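Local coordinates for L-threonine 3-dehydrogenase (Clostridioides difficile, PDB 7OL1), which probably catalyses the NAD-dependent oxidation of L-threonine to 2-amino-3-ketobutyrate, at residues E48-V58 with S67-V75; A85-L96 with I125-P136. All blocks are in the same frame, centred on the assembly; numbering follows the deposited sequence.

Interaction 1 of 2, residues E48-V58 with S67-V75; sequences EQNVIASSRRV and SGIFEILDV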
loop_
_atom_site.group_PDB
_atom_site.type_symbol
_atom_site.label_atom_id
_atom_site.label_comp_id
_atom_site.label_asym_id
_atom_site.label_seq_id
_atom_site.Cartn_x
_atom_site.Cartn_y
_atom_site.Cartn_z
ATOM N N GLU A 48 -25.340 1.958 -26.715
ATOM C CA GLU A 48 -24.278 1.170 -27.406
ATOM C C GLU A 48 -23.110 2.091 -27.829
ATOM O O GLU A 48 -21.938 1.609 -27.869
ATOM C CB GLU A 48 -24.906 0.422 -28.589
ATOM C CG GLU A 48 -25.359 -1.001 -28.268
ATOM C CD GLU A 48 -24.537 -2.077 -28.964
ATOM O OE1 GLU A 48 -23.857 -1.744 -29.964
ATOM O OE2 GLU A 48 -24.571 -3.244 -28.516
ATOM N N GLN A 49 -23.413 3.378 -28.044
ATOM C CA GLN A 49 -22.538 4.391 -28.688
ATOM C C GLN A 49 -21.843 5.260 -27.629
ATOM O O GLN A 49 -21.026 6.122 -28.017
ATOM C CB GLN A 49 -23.395 5.237 -29.644
ATOM C CG GLN A 49 -22.882 5.296 -31.088
ATOM C CD GLN A 49 -22.265 4.019 -31.636
ATOM O OE1 GLN A 49 -22.858 2.929 -31.634
ATOM N NE2 GLN A 49 -21.049 4.151 -32.154
ATOM N N ASN A 50 -22.147 5.038 -26.349
ATOM C CA ASN A 50 -21.603 5.825 -25.208
ATOM C C ASN A 50 -20.732 4.973 -24.270
ATOM O O ASN A 50 -20.184 5.532 -23.289
ATOM C CB ASN A 50 -22.743 6.426 -24.407
ATOM C CG ASN A 50 -23.486 7.448 -25.221
ATOM O OD1 ASN A 50 -22.880 8.290 -25.864
ATOM N ND2 ASN A 50 -24.796 7.384 -25.188
ATOM N N VAL A 51 -20.621 3.678 -24.559
ATOM C CA VAL A 51 -19.798 2.708 -23.796
ATOM C C VAL A 51 -18.710 2.177 -24.726
ATOM O O VAL A 51 -19.043 1.396 -25.706
ATOM C CB VAL A 51 -20.674 1.581 -23.231
ATOM C CG1 VAL A 51 -19.857 0.506 -22.537
ATOM C CG2 VAL A 51 -21.700 2.154 -22.289
ATOM N N ILE A 52 -17.484 2.579 -24.391
ATOM C CA ILE A 52 -16.205 2.122 -24.998
ATOM C C ILE A 52 -15.617 1.005 -24.137
ATOM O O ILE A 52 -14.991 1.320 -23.099
ATOM C CB ILE A 52 -15.228 3.299 -25.097
ATOM C CG1 ILE A 52 -15.790 4.404 -25.983
ATOM C CG2 ILE A 52 -13.886 2.824 -25.585
ATOM C CD1 ILE A 52 -16.413 5.494 -25.193
ATOM N N ALA A 53 -15.783 -0.239 -24.566
ATOM C CA ALA A 53 -15.080 -1.399 -23.986
ATOM C C ALA A 53 -13.657 -1.436 -24.521
ATOM O O ALA A 53 -13.517 -1.205 -25.697
ATOM C CB ALA A 53 -15.794 -2.664 -24.341
ATOM N N SER A 54 -12.676 -1.735 -23.672
ATOM C CA SER A 54 -11.228 -1.781 -23.983
ATOM C C SER A 54 -10.585 -3.009 -23.325
ATOM O O SER A 54 -11.055 -3.387 -22.275
ATOM C CB SER A 54 -10.577 -0.485 -23.561
ATOM O OG SER A 54 -10.083 -0.513 -22.231
ATOM N N SER A 55 -9.542 -3.593 -23.922
ATOM C CA SER A 55 -8.784 -4.763 -23.403
ATOM C C SER A 55 -7.402 -4.808 -24.057
ATOM O O SER A 55 -7.255 -4.193 -25.084
ATOM C CB SER A 55 -9.539 -6.048 -23.637
ATOM O OG SER A 55 -8.872 -7.162 -23.041
ATOM N N ARG A 56 -6.448 -5.523 -23.463
ATOM C CA ARG A 56 -5.081 -5.759 -23.991
ATOM C C ARG A 56 -5.199 -6.558 -25.299
ATOM O O ARG A 56 -4.420 -6.269 -26.242
ATOM C CB ARG A 56 -4.240 -6.491 -22.936
ATOM C CG ARG A 56 -2.751 -6.562 -23.241
ATOM C CD ARG A 56 -2.047 -7.742 -22.568
ATOM N NE ARG A 56 -0.771 -8.120 -23.186
ATOM C CZ ARG A 56 0.381 -7.441 -23.073
ATOM N NH1 ARG A 56 0.443 -6.321 -22.370
ATOM N NH2 ARG A 56 1.476 -7.887 -23.669
ATOM N N ARG A 57 -6.132 -7.513 -25.352
ATOM C CA ARG A 57 -6.226 -8.557 -26.410
ATOM C C ARG A 57 -7.696 -8.940 -26.540
ATOM O O ARG A 57 -8.329 -9.107 -25.476
ATOM C CB ARG A 57 -5.431 -9.831 -26.069
ATOM C CG ARG A 57 -3.909 -9.691 -26.028
ATOM C CD ARG A 57 -3.138 -10.738 -25.210
ATOM N NE ARG A 57 -3.569 -12.112 -25.488
ATOM C CZ ARG A 57 -4.284 -12.912 -24.672
ATOM N NH1 ARG A 57 -4.667 -12.524 -23.462
ATOM N NH2 ARG A 57 -4.612 -14.129 -25.079
ATOM N N VAL A 58 -8.183 -9.041 -27.788
ATOM C CA VAL A 58 -9.476 -9.658 -28.245
ATOM C C VAL A 58 -9.579 -11.115 -27.776
ATOM O O VAL A 58 -8.527 -11.758 -27.586
ATOM C CB VAL A 58 -9.606 -9.610 -29.781
ATOM C CG1 VAL A 58 -10.235 -8.307 -30.265
ATOM C CG2 VAL A 58 -8.272 -9.878 -30.486
ATOM N N SER A 67 -20.472 -6.454 -31.296
ATOM C CA SER A 67 -21.733 -5.783 -30.885
ATOM C C SER A 67 -21.628 -4.250 -30.859
ATOM O O SER A 67 -22.617 -3.635 -31.276
ATOM C CB SER A 67 -22.189 -6.268 -29.541
ATOM O OG SER A 67 -23.534 -5.868 -29.304
ATOM N N GLY A 68 -20.553 -3.631 -30.337
ATOM C CA GLY A 68 -20.523 -2.156 -30.197
ATOM C C GLY A 68 -19.158 -1.530 -30.446
ATOM O O GLY A 68 -18.463 -1.985 -31.379
ATOM N N ILE A 69 -18.792 -0.508 -29.654
ATOM C CA ILE A 69 -17.438 0.125 -29.676
ATOM C C ILE A 69 -16.462 -0.681 -28.820
ATOM O O ILE A 69 -16.778 -0.921 -27.653
ATOM C CB ILE A 69 -17.476 1.577 -29.189
ATOM C CG1 ILE A 69 -18.620 2.364 -29.836
ATOM C CG2 ILE A 69 -16.117 2.235 -29.405
ATOM C CD1 ILE A 69 -18.636 3.878 -29.501
ATOM N N PHE A 70 -15.303 -1.023 -29.385
ATOM C CA PHE A 70 -14.204 -1.787 -28.737
ATOM C C PHE A 70 -12.854 -1.271 -29.224
ATOM O O PHE A 70 -12.679 -1.066 -30.413
ATOM C CB PHE A 70 -14.253 -3.275 -29.053
ATOM C CG PHE A 70 -13.147 -4.062 -28.405
ATOM C CD1 PHE A 70 -13.290 -4.545 -27.115
ATOM C CD2 PHE A 70 -11.959 -4.319 -29.072
ATOM C CE1 PHE A 70 -12.273 -5.273 -26.514
ATOM C CE2 PHE A 70 -10.944 -5.054 -28.473
ATOM C CZ PHE A 70 -11.102 -5.526 -27.191
ATOM N N GLU A 71 -11.908 -1.143 -28.307
ATOM C CA GLU A 71 -10.576 -0.549 -28.532
ATOM C C GLU A 71 -9.523 -1.376 -27.796
ATOM O O GLU A 71 -9.611 -1.516 -26.593
ATOM C CB GLU A 71 -10.607 0.883 -28.027
ATOM C CG GLU A 71 -11.489 1.770 -28.885
ATOM C CD GLU A 71 -10.803 2.403 -30.086
ATOM O OE1 GLU A 71 -11.222 3.520 -30.436
ATOM O OE2 GLU A 71 -9.837 1.797 -30.646
ATOM N N ILE A 72 -8.567 -1.921 -28.517
ATOM C CA ILE A 72 -7.309 -2.435 -27.921
ATOM C C ILE A 72 -6.649 -1.308 -27.136
ATOM O O ILE A 72 -6.375 -0.213 -27.725
ATOM C CB ILE A 72 -6.348 -2.975 -28.990
ATOM C CG1 ILE A 72 -6.995 -4.057 -29.861
ATOM C CG2 ILE A 72 -5.066 -3.448 -28.329
ATOM C CD1 ILE A 72 -7.383 -5.310 -29.109
ATOM N N LEU A 73 -6.341 -1.619 -25.874
ATOM C CA LEU A 73 -5.674 -0.710 -24.904
ATOM C C LEU A 73 -4.833 -1.526 -23.925
ATOM O O LEU A 73 -5.332 -2.528 -23.359
ATOM C CB LEU A 73 -6.725 0.119 -24.173
ATOM C CG LEU A 73 -6.186 1.099 -23.149
ATOM C CD1 LEU A 73 -5.043 1.940 -23.681
ATOM C CD2 LEU A 73 -7.313 1.994 -22.708
ATOM N N ASP A 74 -3.567 -1.146 -23.833
ATOM C CA ASP A 74 -2.638 -1.566 -22.769
ATOM C C ASP A 74 -2.550 -0.383 -21.800
ATOM O O ASP A 74 -1.842 0.620 -22.099
ATOM C CB ASP A 74 -1.298 -2.025 -23.349
ATOM C CG ASP A 74 -0.243 -2.270 -22.283
ATOM O OD1 ASP A 74 -0.561 -2.141 -21.064
ATOM O OD2 ASP A 74 0.895 -2.579 -22.663
ATOM N N VAL A 75 -3.227 -0.508 -20.664
ATOM C CA VAL A 75 -3.359 0.594 -19.670
ATOM C C VAL A 75 -1.971 1.008 -19.182
ATOM O O VAL A 75 -1.862 2.121 -18.631
ATOM C CB VAL A 75 -4.278 0.185 -18.514
ATOM C CG1 VAL A 75 -5.717 0.059 -18.992
ATOM C CG2 VAL A 75 -3.801 -1.106 -17.838
#

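Interaction 2 of 2, residues A85-L96 with I125-P136; sequences AKKYDVDTIIHL and IAKELDCKFFTP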
loop_
_atom_site.group_PDB
_atom_site.type_symbol
_atom_site.label_atom_id
_atom_site.label_comp_id
_atom_site.label_asym_id
_atom_site.label_seq_id
_atom_site.Cartn_x
_atom_site.Cartn_y
_atom_site.Cartn_z
ATOM N N ALA A 85 -9.297 7.991 -23.912
ATOM C CA ALA A 85 -10.138 8.874 -23.078
ATOM C C ALA A 85 -10.589 10.076 -23.908
ATOM O O ALA A 85 -11.795 10.350 -23.883
ATOM C CB ALA A 85 -9.413 9.321 -21.832
ATOM N N LYS A 86 -9.671 10.762 -24.603
ATOM C CA LYS A 86 -9.975 12.017 -25.361
ATOM C C LYS A 86 -10.846 11.735 -26.593
ATOM O O LYS A 86 -11.736 12.588 -26.897
ATOM C CB LYS A 86 -8.695 12.710 -25.805
ATOM C CG LYS A 86 -7.776 13.136 -24.672
ATOM C CD LYS A 86 -8.385 14.217 -23.828
ATOM C CE LYS A 86 -8.041 15.609 -24.292
ATOM N NZ LYS A 86 -9.243 16.459 -24.211
ATOM N N LYS A 87 -10.636 10.589 -27.245
ATOM C CA LYS A 87 -11.262 10.259 -28.552
ATOM C C LYS A 87 -12.782 10.204 -28.428
ATOM O O LYS A 87 -13.478 10.449 -29.445
ATOM C CB LYS A 87 -10.716 8.937 -29.083
ATOM C CG LYS A 87 -11.495 8.286 -30.223
ATOM C CD LYS A 87 -10.620 7.174 -30.804
ATOM C CE LYS A 87 -11.177 6.399 -31.982
ATOM N NZ LYS A 87 -10.245 5.309 -32.371
ATOM N N TYR A 88 -13.287 9.861 -27.246
ATOM C CA TYR A 88 -14.748 9.698 -27.012
ATOM C C TYR A 88 -15.241 10.687 -25.941
ATOM O O TYR A 88 -16.384 10.556 -25.535
ATOM C CB TYR A 88 -15.065 8.247 -26.653
ATOM C CG TYR A 88 -14.664 7.214 -27.675
ATOM C CD1 TYR A 88 -15.512 6.856 -28.716
ATOM C CD2 TYR A 88 -13.453 6.548 -27.580
ATOM C CE1 TYR A 88 -15.164 5.878 -29.638
ATOM C CE2 TYR A 88 -13.088 5.567 -28.495
ATOM C CZ TYR A 88 -13.945 5.230 -29.528
ATOM O OH TYR A 88 -13.588 4.256 -30.411
ATOM N N ASP A 89 -14.412 11.641 -25.518
ATOM C CA ASP A 89 -14.727 12.625 -24.449
ATOM C C ASP A 89 -15.429 11.963 -23.260
ATOM O O ASP A 89 -16.570 12.351 -22.990
ATOM C CB ASP A 89 -15.679 13.702 -24.954
ATOM C CG ASP A 89 -15.264 14.316 -26.269
ATOM O OD1 ASP A 89 -14.123 14.869 -26.349
ATOM O OD2 ASP A 89 -16.093 14.223 -27.194
ATOM N N VAL A 90 -14.794 11.009 -22.580
ATOM C CA VAL A 90 -15.455 10.213 -21.507
ATOM C C VAL A 90 -15.522 11.062 -20.233
ATOM O O VAL A 90 -14.722 11.976 -20.091
ATOM C CB VAL A 90 -14.734 8.879 -21.277
ATOM C CG1 VAL A 90 -14.911 7.953 -22.466
ATOM C CG2 VAL A 90 -13.266 9.086 -20.961
ATOM N N ASP A 91 -16.524 10.824 -19.392
ATOM C CA ASP A 91 -16.707 11.518 -18.085
ATOM C C ASP A 91 -16.481 10.494 -16.964
ATOM O O ASP A 91 -16.206 10.917 -15.848
ATOM C CB ASP A 91 -18.080 12.199 -18.005
ATOM C CG ASP A 91 -19.257 11.283 -18.321
ATOM O OD1 ASP A 91 -19.701 10.590 -17.379
ATOM O OD2 ASP A 91 -19.723 11.260 -19.514
ATOM N N THR A 92 -16.520 9.200 -17.294
ATOM C CA THR A 92 -16.328 8.051 -16.378
ATOM C C THR A 92 -15.306 7.060 -16.944
ATOM O O THR A 92 -15.458 6.652 -18.098
ATOM C CB THR A 92 -17.665 7.337 -16.196
ATOM O OG1 THR A 92 -18.552 8.400 -15.862
ATOM C CG2 THR A 92 -17.634 6.249 -15.150
ATOM N N ILE A 93 -14.345 6.634 -16.126
ATOM C CA ILE A 93 -13.434 5.492 -16.419
ATOM C C ILE A 93 -13.689 4.422 -15.353
ATOM O O ILE A 93 -13.513 4.708 -14.186
ATOM C CB ILE A 93 -11.972 5.979 -16.446
ATOM C CG1 ILE A 93 -11.794 7.187 -17.372
ATOM C CG2 ILE A 93 -11.013 4.856 -16.818
ATOM C CD1 ILE A 93 -10.360 7.631 -17.548
ATOM N N ILE A 94 -14.165 3.257 -15.747
ATOM C CA ILE A 94 -14.254 2.075 -14.866
ATOM C C ILE A 94 -13.019 1.221 -15.164
ATOM O O ILE A 94 -13.049 0.368 -16.087
ATOM C CB ILE A 94 -15.593 1.346 -15.073
ATOM C CG1 ILE A 94 -16.771 2.284 -14.799
ATOM C CG2 ILE A 94 -15.666 0.089 -14.217
ATOM C CD1 ILE A 94 -18.089 1.743 -15.258
ATOM N N HIS A 95 -11.974 1.454 -14.375
ATOM C CA HIS A 95 -10.654 0.801 -14.465
ATOM C C HIS A 95 -10.683 -0.612 -13.888
ATOM O O HIS A 95 -10.101 -0.785 -12.820
ATOM C CB HIS A 95 -9.603 1.670 -13.763
ATOM C CG HIS A 95 -8.223 1.219 -14.070
ATOM N ND1 HIS A 95 -7.796 1.049 -15.372
ATOM C CD2 HIS A 95 -7.187 0.881 -13.266
ATOM C CE1 HIS A 95 -6.548 0.617 -15.346
ATOM N NE2 HIS A 95 -6.138 0.514 -14.065
ATOM N N LEU A 96 -11.185 -1.607 -14.629
ATOM C CA LEU A 96 -11.098 -3.035 -14.218
ATOM C C LEU A 96 -9.766 -3.700 -14.603
ATOM O O LEU A 96 -9.502 -4.803 -14.124
ATOM C CB LEU A 96 -12.223 -3.864 -14.834
ATOM C CG LEU A 96 -13.626 -3.275 -14.841
ATOM C CD1 LEU A 96 -14.616 -4.311 -15.377
ATOM C CD2 LEU A 96 -14.029 -2.808 -13.470
ATOM N N ILE A 125 -4.787 10.490 -15.729
ATOM C CA ILE A 125 -5.753 10.859 -16.798
ATOM C C ILE A 125 -6.966 11.519 -16.141
ATOM O O ILE A 125 -7.334 12.621 -16.560
ATOM C CB ILE A 125 -6.131 9.631 -17.635
ATOM C CG1 ILE A 125 -4.977 9.211 -18.544
ATOM C CG2 ILE A 125 -7.380 9.916 -18.433
ATOM C CD1 ILE A 125 -5.107 7.827 -19.113
ATOM N N ALA A 126 -7.552 10.884 -15.124
ATOM C CA ALA A 126 -8.765 11.372 -14.427
ATOM C C ALA A 126 -8.478 12.731 -13.785
ATOM O O ALA A 126 -9.323 13.632 -13.878
ATOM C CB ALA A 126 -9.192 10.366 -13.413
ATOM N N LYS A 127 -7.297 12.893 -13.199
ATOM C CA LYS A 127 -6.837 14.199 -12.657
ATOM C C LYS A 127 -6.924 15.260 -13.760
ATOM O O LYS A 127 -7.338 16.376 -13.448
ATOM C CB LYS A 127 -5.406 14.100 -12.112
ATOM C CG LYS A 127 -4.879 15.353 -11.422
ATOM C CD LYS A 127 -3.398 15.312 -11.073
ATOM C CE LYS A 127 -2.831 16.691 -10.802
ATOM N NZ LYS A 127 -1.464 16.665 -10.228
ATOM N N GLU A 128 -6.525 14.925 -14.993
ATOM C CA GLU A 128 -6.342 15.908 -16.090
ATOM C C GLU A 128 -7.701 16.222 -16.715
ATOM O O GLU A 128 -7.888 17.366 -17.095
ATOM C CB GLU A 128 -5.358 15.415 -17.152
ATOM C CG GLU A 128 -4.805 16.531 -18.033
ATOM C CD GLU A 128 -3.698 16.129 -19.002
ATOM O OE1 GLU A 128 -2.913 15.178 -18.700
ATOM O OE2 GLU A 128 -3.618 16.769 -20.069
ATOM N N LEU A 129 -8.607 15.252 -16.791
ATOM C CA LEU A 129 -9.890 15.358 -17.535
ATOM C C LEU A 129 -11.105 15.585 -16.624
ATOM O O LEU A 129 -12.200 15.686 -17.182
ATOM C CB LEU A 129 -10.107 14.051 -18.297
ATOM C CG LEU A 129 -9.046 13.708 -19.341
ATOM C CD1 LEU A 129 -9.605 12.685 -20.324
ATOM C CD2 LEU A 129 -8.545 14.958 -20.059
ATOM N N ASP A 130 -10.965 15.579 -15.296
ATOM C CA ASP A 130 -12.133 15.629 -14.375
ATOM C C ASP A 130 -13.047 14.421 -14.602
ATOM O O ASP A 130 -14.271 14.588 -14.673
ATOM C CB ASP A 130 -12.931 16.923 -14.552
ATOM C CG ASP A 130 -12.868 17.784 -13.314
ATOM O OD1 ASP A 130 -11.850 18.501 -13.158
ATOM O OD2 ASP A 130 -13.812 17.686 -12.500
ATOM N N CYS A 131 -12.480 13.235 -14.700
ATOM C CA CYS A 131 -13.274 11.990 -14.800
ATOM C C CYS A 131 -13.635 11.499 -13.416
ATOM O O CYS A 131 -12.899 11.797 -12.446
ATOM C CB CYS A 131 -12.518 10.846 -15.447
ATOM S SG CYS A 131 -12.323 11.136 -17.209
ATOM N N LYS A 132 -14.753 10.795 -13.400
ATOM C CA LYS A 132 -15.149 9.810 -12.391
ATOM C C LYS A 132 -14.229 8.619 -12.616
ATOM O O LYS A 132 -14.070 8.216 -13.777
ATOM C CB LYS A 132 -16.638 9.492 -12.556
ATOM C CG LYS A 132 -17.550 10.690 -12.316
ATOM C CD LYS A 132 -19.011 10.326 -12.221
ATOM C CE LYS A 132 -19.776 10.662 -13.481
ATOM N NZ LYS A 132 -20.101 12.107 -13.541
ATOM N N PHE A 133 -13.649 8.101 -11.544
ATOM C CA PHE A 133 -12.657 7.011 -11.598
ATOM C C PHE A 133 -13.032 5.923 -10.578
ATOM O O PHE A 133 -12.820 6.065 -9.356
ATOM C CB PHE A 133 -11.244 7.587 -11.437
ATOM C CG PHE A 133 -10.202 6.589 -11.876
ATOM C CD1 PHE A 133 -9.822 6.499 -13.199
ATOM C CD2 PHE A 133 -9.676 5.668 -10.986
ATOM C CE1 PHE A 133 -8.896 5.555 -13.605
ATOM C CE2 PHE A 133 -8.765 4.712 -11.400
ATOM C CZ PHE A 133 -8.382 4.653 -12.714
ATOM N N PHE A 134 -13.567 4.827 -11.092
ATOM C CA PHE A 134 -13.912 3.623 -10.321
ATOM C C PHE A 134 -12.839 2.545 -10.507
ATOM O O PHE A 134 -12.660 2.107 -11.602
ATOM C CB PHE A 134 -15.268 3.100 -10.759
ATOM C CG PHE A 134 -15.748 1.940 -9.934
ATOM C CD1 PHE A 134 -15.324 0.651 -10.222
ATOM C CD2 PHE A 134 -16.586 2.145 -8.857
ATOM C CE1 PHE A 134 -15.759 -0.422 -9.471
ATOM C CE2 PHE A 134 -17.017 1.074 -8.101
ATOM C CZ PHE A 134 -16.609 -0.204 -8.414
ATOM N N THR A 135 -12.217 2.112 -9.413
ATOM C CA THR A 135 -11.312 0.953 -9.312
ATOM C C THR A 135 -11.904 -0.075 -8.355
ATOM O O THR A 135 -12.163 0.221 -7.203
ATOM C CB THR A 135 -9.982 1.362 -8.685
ATOM O OG1 THR A 135 -9.742 2.736 -9.005
ATOM C CG2 THR A 135 -8.863 0.427 -9.086
ATOM N N PRO A 136 -12.097 -1.330 -8.773
ATOM C CA PRO A 136 -12.494 -2.378 -7.857
ATOM C C PRO A 136 -11.285 -2.826 -7.040
ATOM O O PRO A 136 -10.216 -2.733 -7.545
ATOM C CB PRO A 136 -12.956 -3.513 -8.765
ATOM C CG PRO A 136 -12.191 -3.313 -10.052
ATOM C CD PRO A 136 -11.901 -1.827 -10.143
#

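Interaction 1 of 2, residues E48-V58 with S67-V75
Ala53 and Ser55 of strand 51-55 pair in parallel with strand 69-72, the two short axes approaching to 4.7 Å with their directions 30° apart. The bonds that strand 51-55 donates, Ala53 N to Ile69 O and Ser55 N to Glu71 O, are weak, whereas those it accepts are shorter. Glu71 N reaches Ala53 O at 3.1 Å in the carbonyl plane. Leu73 N meets Ser55 O at 2.8 Å, nearly straight at its hydrogen but above the carbonyl plane. Side chains alternate across the sheet. On the face of Ala53 and Ser55, Phe70 turns its CG anti to its own backbone N (chi1 180°), which carries the ring along strand 51-55. Its CD1 lies near Ala53 CB and its CZ near Ser55 CB, while CE2 meets Val58 CG1 at 3.8 Å.

This is one flank of a Rossmann fold. Strand 69-72 pairs with strand 51-55, which in turn pairs with strand 25-28, and in such enzymes the C-terminal ends of the corresponding strands border the adenosine half of the dinucleotide. On the face opposite Phe70, Ile52 and Ile69 pack through CG1 and CG2, and Leu73 sets CB and CD2 against Ser54. The hydroxyl of Ser54 is engaged by Ile27 O of the inner neighbouring strand, and Leu73 continues onto helix 78-87.

Polar groups close both ends. Before the strands, Ser67 OG donates to the syn lone pair of Glu48 OE2 at 2.9 Å, with Arg43 of helix 33-46 touching both residues. Beyond them, Arg56 extends alongside Asp74 in a long salt bridge, NH1 to OD2 3.8 Å, the guanidinium and carboxylate planes inclined by 61°; Asp74 OD1 also bonds Thr76 OG1.

Interaction 2 of 2, residues A85-L96 with I125-P136
Ile93 and Phe133 are paired residues where strand 92-95 joins strand 132-134 in parallel, the end of a beta-alpha-beta crossover of the Rossmann fold whose connection includes helix 108-129. The strands lie only 13° off parallel, and four backbone bonds tie them from Asp91 to His95. Ile93 takes part twice, its N donating to Lys132 O at 2.8 Å and its O accepting from Phe134 N.

Packing is dense on the face that the returning helix covers. Here Ile93 directs CG1 anti to its carbonyl carbon (chi1 -52°), so that CG1 lies against Cys131 SG and CD1 reaches Ile125 CG2 at 3.9 Å, crossing that side chain at about a right angle. CG2 goes the other way, onto the CE1 side of the Phe133 ring. The side chains of Phe133 and His95 run side by side, their ring planes oblique at 33°, with Phe133 CZ 3.4 Å from His95 CB; Leu119 and Leu123 of helix 108-129 also touch Phe133. Where the ends of helices 78-87 and 108-129 come together, buried Ala85 CB touches Leu129 CD1 at 3.7 Å. On the reverse face Phe134 CD1 meets Ile94 CG2 at 4.0 Å, and helix 236-248 packs against both residues.

The solvent side is looser. Exposed Lys86 lays its aliphatic CD across Leu129. At the start of the strands, Lys132 runs beside Asp91 with its ammonium group beyond salt-bridge range, and its CE passes close to Thr92 OG1. The carboxylate has firmer partners: OD1 and OD2 accept from the backbone N atoms of Lys23 and Lys24, and Thr92 OG1 donates to Asp91 OD1 at 2.9 Å, coming from above the carboxylate plane.

How the interactions relate
Interactions 1 and 2 are centred about 14 Å apart and follow one another along the chain, the first closing before the second opens. Both belong to one sheet, in which strand 25-28 lies between strands 51-55 and 92-95; interaction 1 is thus on one flank of that central strand and interaction 2 on the other. Helix 78-87 leads from the first to the second. The end of that helix and the residue after it reach back to interaction 1: Glu71 OE1 forms a salt bridge with Lys87 NZ and probably a hydrogen bond with Tyr88 OH, while Tyr88 packs against Ile52 and Ile69. This Rossmann-type domain probably binds the dinucleotide, as in related enzymes.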